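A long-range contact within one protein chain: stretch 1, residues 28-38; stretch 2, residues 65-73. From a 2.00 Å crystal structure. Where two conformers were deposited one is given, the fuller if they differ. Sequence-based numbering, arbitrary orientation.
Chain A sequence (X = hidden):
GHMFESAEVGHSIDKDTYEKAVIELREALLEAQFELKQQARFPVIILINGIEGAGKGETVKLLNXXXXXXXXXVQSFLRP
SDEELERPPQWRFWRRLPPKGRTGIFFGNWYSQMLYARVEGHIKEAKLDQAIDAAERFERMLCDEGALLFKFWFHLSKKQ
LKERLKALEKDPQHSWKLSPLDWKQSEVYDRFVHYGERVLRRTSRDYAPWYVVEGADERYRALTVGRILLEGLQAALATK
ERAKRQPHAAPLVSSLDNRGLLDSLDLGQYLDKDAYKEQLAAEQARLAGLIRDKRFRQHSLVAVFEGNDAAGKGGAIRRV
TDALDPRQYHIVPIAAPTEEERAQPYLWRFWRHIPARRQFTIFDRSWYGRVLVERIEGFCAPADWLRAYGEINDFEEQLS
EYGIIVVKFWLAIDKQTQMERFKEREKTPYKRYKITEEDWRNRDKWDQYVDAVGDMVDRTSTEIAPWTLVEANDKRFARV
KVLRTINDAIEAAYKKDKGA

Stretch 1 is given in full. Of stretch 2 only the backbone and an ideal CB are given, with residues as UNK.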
# COMPACT_ATOMS: atom_id res chain seq x y z
N ALA A 28 32.47 -2.29 7.64
CA ALA A 28 31.83 -3.52 8.08
C ALA A 28 30.29 -3.37 8.09
O ALA A 28 29.60 -4.29 7.68
CB ALA A 28 32.32 -3.98 9.48
N LEU A 29 29.77 -2.20 8.50
CA LEU A 29 28.31 -1.98 8.42
C LEU A 29 27.78 -2.02 6.99
O LEU A 29 26.83 -2.77 6.66
CB LEU A 29 27.87 -0.70 9.15
CG LEU A 29 27.86 -0.77 10.68
CD1 LEU A 29 27.81 0.69 11.38
CD2 LEU A 29 26.72 -1.63 11.20
N LEU A 30 28.44 -1.28 6.12
CA LEU A 30 28.08 -1.23 4.75
C LEU A 30 28.08 -2.62 4.11
O LEU A 30 27.14 -2.97 3.36
CB LEU A 30 28.99 -0.28 3.99
CG LEU A 30 28.79 1.22 4.01
CD1 LEU A 30 29.97 1.85 3.19
CD2 LEU A 30 27.42 1.60 3.50
N GLU A 31 29.08 -3.43 4.43
CA GLU A 31 29.12 -4.81 3.96
C GLU A 31 28.01 -5.73 4.49
O GLU A 31 27.55 -6.66 3.78
CB GLU A 31 30.51 -5.43 4.26
CG GLU A 31 31.61 -4.85 3.36
CD GLU A 31 31.46 -5.30 1.89
OE1 GLU A 31 31.68 -6.51 1.63
OE2 GLU A 31 31.12 -4.47 0.99
N ALA A 32 27.66 -5.56 5.78
CA ALA A 32 26.62 -6.31 6.44
C ALA A 32 25.29 -5.88 5.80
O ALA A 32 24.46 -6.69 5.51
CB ALA A 32 26.61 -6.03 7.97
N GLN A 33 25.10 -4.59 5.60
CA GLN A 33 23.87 -4.09 4.98
C GLN A 33 23.67 -4.64 3.56
O GLN A 33 22.57 -4.97 3.17
CB GLN A 33 23.92 -2.56 5.03
CG GLN A 33 22.63 -1.88 4.63
CD GLN A 33 22.76 -0.44 4.67
OE1 GLN A 33 23.87 0.06 4.42
NE2 GLN A 33 21.65 0.28 4.94
N PHE A 34 24.74 -4.76 2.79
CA PHE A 34 24.70 -5.29 1.45
C PHE A 34 24.34 -6.79 1.43
O PHE A 34 23.50 -7.24 0.65
CB PHE A 34 26.04 -5.06 0.71
CG PHE A 34 26.07 -5.60 -0.69
CD1 PHE A 34 25.45 -4.89 -1.74
CD2 PHE A 34 26.67 -6.83 -0.98
CE1 PHE A 34 25.44 -5.39 -3.02
CE2 PHE A 34 26.66 -7.34 -2.27
CZ PHE A 34 26.05 -6.64 -3.29
N GLU A 35 24.94 -7.53 2.34
CA GLU A 35 24.66 -8.99 2.46
C GLU A 35 23.18 -9.27 2.89
O GLU A 35 22.52 -10.25 2.47
CB GLU A 35 25.63 -9.56 3.48
CG GLU A 35 25.46 -11.06 3.82
CD GLU A 35 25.70 -11.96 2.63
OE1 GLU A 35 26.38 -11.53 1.68
OE2 GLU A 35 25.21 -13.12 2.62
N LEU A 36 22.68 -8.40 3.74
CA LEU A 36 21.30 -8.40 4.13
C LEU A 36 20.36 -8.24 2.93
O LEU A 36 19.33 -8.91 2.85
CB LEU A 36 21.05 -7.27 5.16
CG LEU A 36 19.58 -7.09 5.65
CD1 LEU A 36 19.08 -8.20 6.66
CD2 LEU A 36 19.40 -5.74 6.29
N LYS A 37 20.67 -7.29 2.06
CA LYS A 37 19.90 -7.04 0.86
C LYS A 37 20.00 -8.26 -0.02
O LYS A 37 18.99 -8.79 -0.51
CB LYS A 37 20.42 -5.77 0.17
CG LYS A 37 19.75 -5.39 -1.19
CD LYS A 37 20.66 -4.44 -1.98
CE LYS A 37 20.07 -4.05 -3.34
NZ LYS A 37 20.76 -2.82 -3.82
N GLN A 38 21.24 -8.70 -0.24
CA GLN A 38 21.48 -9.92 -1.04
C GLN A 38 20.70 -11.15 -0.55
O GLN A 38 20.03 -11.82 -1.32
CB GLN A 38 22.97 -10.23 -1.10
CG GLN A 38 23.79 -9.15 -1.78
CD GLN A 38 23.33 -8.82 -3.22
OE1 GLN A 38 22.65 -7.80 -3.46
NE2 GLN A 38 23.73 -9.66 -4.18
N UNK A 65 24.83 8.10 7.66
CA UNK A 65 26.06 8.55 7.01
C UNK A 65 27.02 7.40 6.92
O UNK A 65 27.62 7.19 5.90
CB UNK A 65 26.70 9.72 7.76
N UNK A 66 27.07 6.61 7.98
CA UNK A 66 27.89 5.40 8.02
C UNK A 66 27.39 4.32 7.09
O UNK A 66 28.19 3.66 6.42
CB UNK A 66 27.95 4.85 9.45
N UNK A 67 26.07 4.13 7.10
CA UNK A 67 25.42 3.11 6.32
C UNK A 67 24.84 3.73 5.08
O UNK A 67 24.99 4.93 4.83
CB UNK A 67 24.34 2.40 7.13
N UNK A 68 24.23 2.91 4.24
CA UNK A 68 23.64 3.41 2.99
C UNK A 68 22.17 3.76 3.28
O UNK A 68 21.34 2.90 3.50
CB UNK A 68 23.76 2.38 1.86
N UNK A 69 21.82 5.05 3.25
CA UNK A 69 20.45 5.41 3.50
C UNK A 69 19.46 4.91 2.44
O UNK A 69 18.25 4.91 2.70
CB UNK A 69 20.35 6.93 3.61
N UNK A 70 19.91 4.61 1.22
CA UNK A 70 19.00 4.06 0.23
C UNK A 70 18.30 2.78 0.68
O UNK A 70 17.28 2.41 0.09
CB UNK A 70 19.77 3.79 -1.07
N UNK A 71 18.88 2.09 1.67
CA UNK A 71 18.40 0.77 2.15
C UNK A 71 17.74 0.81 3.57
O UNK A 71 17.50 -0.22 4.21
CB UNK A 71 19.58 -0.21 2.17
N UNK A 72 17.48 2.04 4.06
CA UNK A 72 17.02 2.32 5.43
C UNK A 72 15.80 3.28 5.31
O UNK A 72 15.87 4.24 4.58
CB UNK A 72 18.14 2.93 6.28
N UNK A 73 14.68 2.95 5.94
CA UNK A 73 13.54 3.87 6.07
C UNK A 73 13.53 4.29 7.52
O UNK A 73 13.69 3.45 8.39
CB UNK A 73 12.21 3.23 5.65

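Position 65 is helical, and its ideal CB has no atom of stretch 1 within 5.5 Å, so the contact sets no preference; E65 sits there without touching stretch 1.

Position 66, still helical (phi/psi -68/-44), directs CA-to-CB sideways, its ideal CB 4.6 Å from L29 CD1. A leucine methyl at that range favours an apolar side chain, aliphatic or aromatic. The residue is W66, whose CE3 lies 4.1 Å from L29 CD1, an oblique approach to the ring. The backbone contributes as well: L30 CG packs 3.5 Å from W66 O.

Position 67 leaves the helix (phi/psi -100/179) and makes the closest CA approach to stretch 1, 5.3 Å from its CA to L30 CA. The ideal CB lies 3.6 Å from Q33 OE1, 4.8 Å from L30 CD2 and 5.1 Å from L29 CB. A flexible apolar chain such as leucine or methionine could follow the leucine side. M67, present as selenomethionine, does so: its CG comes within 3.9 Å of L29 CB.

At position 68 the visible backbone is the main evidence. Its N lies 2.9 Å from Q33 OE1 and its O 3.0 Å from Q33 NE2, so the extended t,t side chain of Q33 uses both ends of its amide on one residue, in two hydrogen bonds. Because these bonds need only main-chain atoms of position 68, they leave its side chain loosely specified; a small or polar residue would suit a CB that points sideways. D68 leads its carboxylate away from stretch 1, where OD1 accepts from N of position 70 at 3.1 Å.

Positions 69 and 70 form a 3-10 segment, and neither ideal CB has stretch 1 within 5.5 Å. Phi of -66 at 69 permits proline, and P69 points away. At 70 the CB points sideways and stretch 1 sets no preference, leaving room for a long or polar chain; in R70, NH2 forms a salt bridge with D68 OD2 at 2.9 Å.

Position 71 points its CB toward stretch 1, the ideal CB 3.5 Å from Q33 NE2, with the aliphatic part of K37 nearby. A medium apolar chain fits, as might a longer one with an apolar stem. L71 extends CD1 to 4.0 Å from K37 CD. Water 1 donates to L71 O at 2.7 Å and accepts from Q33 NE2 at 3.1 Å.

Position 72, a strand residue, points sideways, its ideal CB 4.6 Å from Q33 NE2; a beta-branched residue suits phi/psi of -132/128. I72 brings CG1 to 3.3 Å from Q33 NE2.

Position 73 is out of reach, so stretch 1 sets no preference, and E73 makes no contact.

Stretch 2, residues 65-73: EWMDPRLIE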
# COMPACT_ATOMS: atom_id res chain seq x y z
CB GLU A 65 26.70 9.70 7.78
CG GLU A 65 27.94 10.22 7.04
CD GLU A 65 28.52 11.45 7.72
OE1 GLU A 65 27.76 12.05 8.51
OE2 GLU A 65 29.72 11.77 7.43
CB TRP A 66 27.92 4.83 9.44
CG TRP A 66 28.71 5.70 10.42
CD1 TRP A 66 29.45 6.79 10.13
CD2 TRP A 66 28.80 5.51 11.84
NE1 TRP A 66 30.02 7.30 11.27
CE2 TRP A 66 29.63 6.54 12.34
CE3 TRP A 66 28.26 4.58 12.73
CZ2 TRP A 66 29.95 6.65 13.71
CZ3 TRP A 66 28.58 4.69 14.08
CH2 TRP A 66 29.41 5.73 14.56
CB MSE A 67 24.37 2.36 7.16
CG MSE A 67 24.97 1.80 8.44
SE MSE A 67 23.61 0.95 9.52
CE MSE A 67 23.63 -0.67 8.58
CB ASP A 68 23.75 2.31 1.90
CG ASP A 68 23.48 2.81 0.48
OD1 ASP A 68 22.74 3.78 0.28
OD2 ASP A 68 23.90 2.15 -0.49
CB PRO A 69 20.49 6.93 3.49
CG PRO A 69 21.65 7.29 2.59
CD PRO A 69 22.65 6.22 2.86
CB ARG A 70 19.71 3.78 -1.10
CG ARG A 70 20.31 5.03 -1.70
CD ARG A 70 21.13 4.76 -2.93
NE ARG A 70 22.36 4.07 -2.64
CZ ARG A 70 23.21 3.64 -3.58
NH1 ARG A 70 22.97 3.91 -4.84
NH2 ARG A 70 24.35 2.99 -3.24
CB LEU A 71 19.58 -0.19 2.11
CG LEU A 71 20.13 -0.60 0.71
CD1 LEU A 71 21.31 -1.64 0.85
CD2 LEU A 71 18.97 -1.19 -0.14
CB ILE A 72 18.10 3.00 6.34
CG1 ILE A 72 19.42 2.27 6.31
CG2 ILE A 72 17.61 3.11 7.76
CD1 ILE A 72 20.63 2.86 7.14
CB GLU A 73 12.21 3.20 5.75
CG GLU A 73 12.15 2.43 4.42
CD GLU A 73 12.18 0.90 4.63
OE1 GLU A 73 11.04 0.33 4.74
OE2 GLU A 73 13.32 0.32 4.72
O HOH W 1 19.38 -1.86 5.16
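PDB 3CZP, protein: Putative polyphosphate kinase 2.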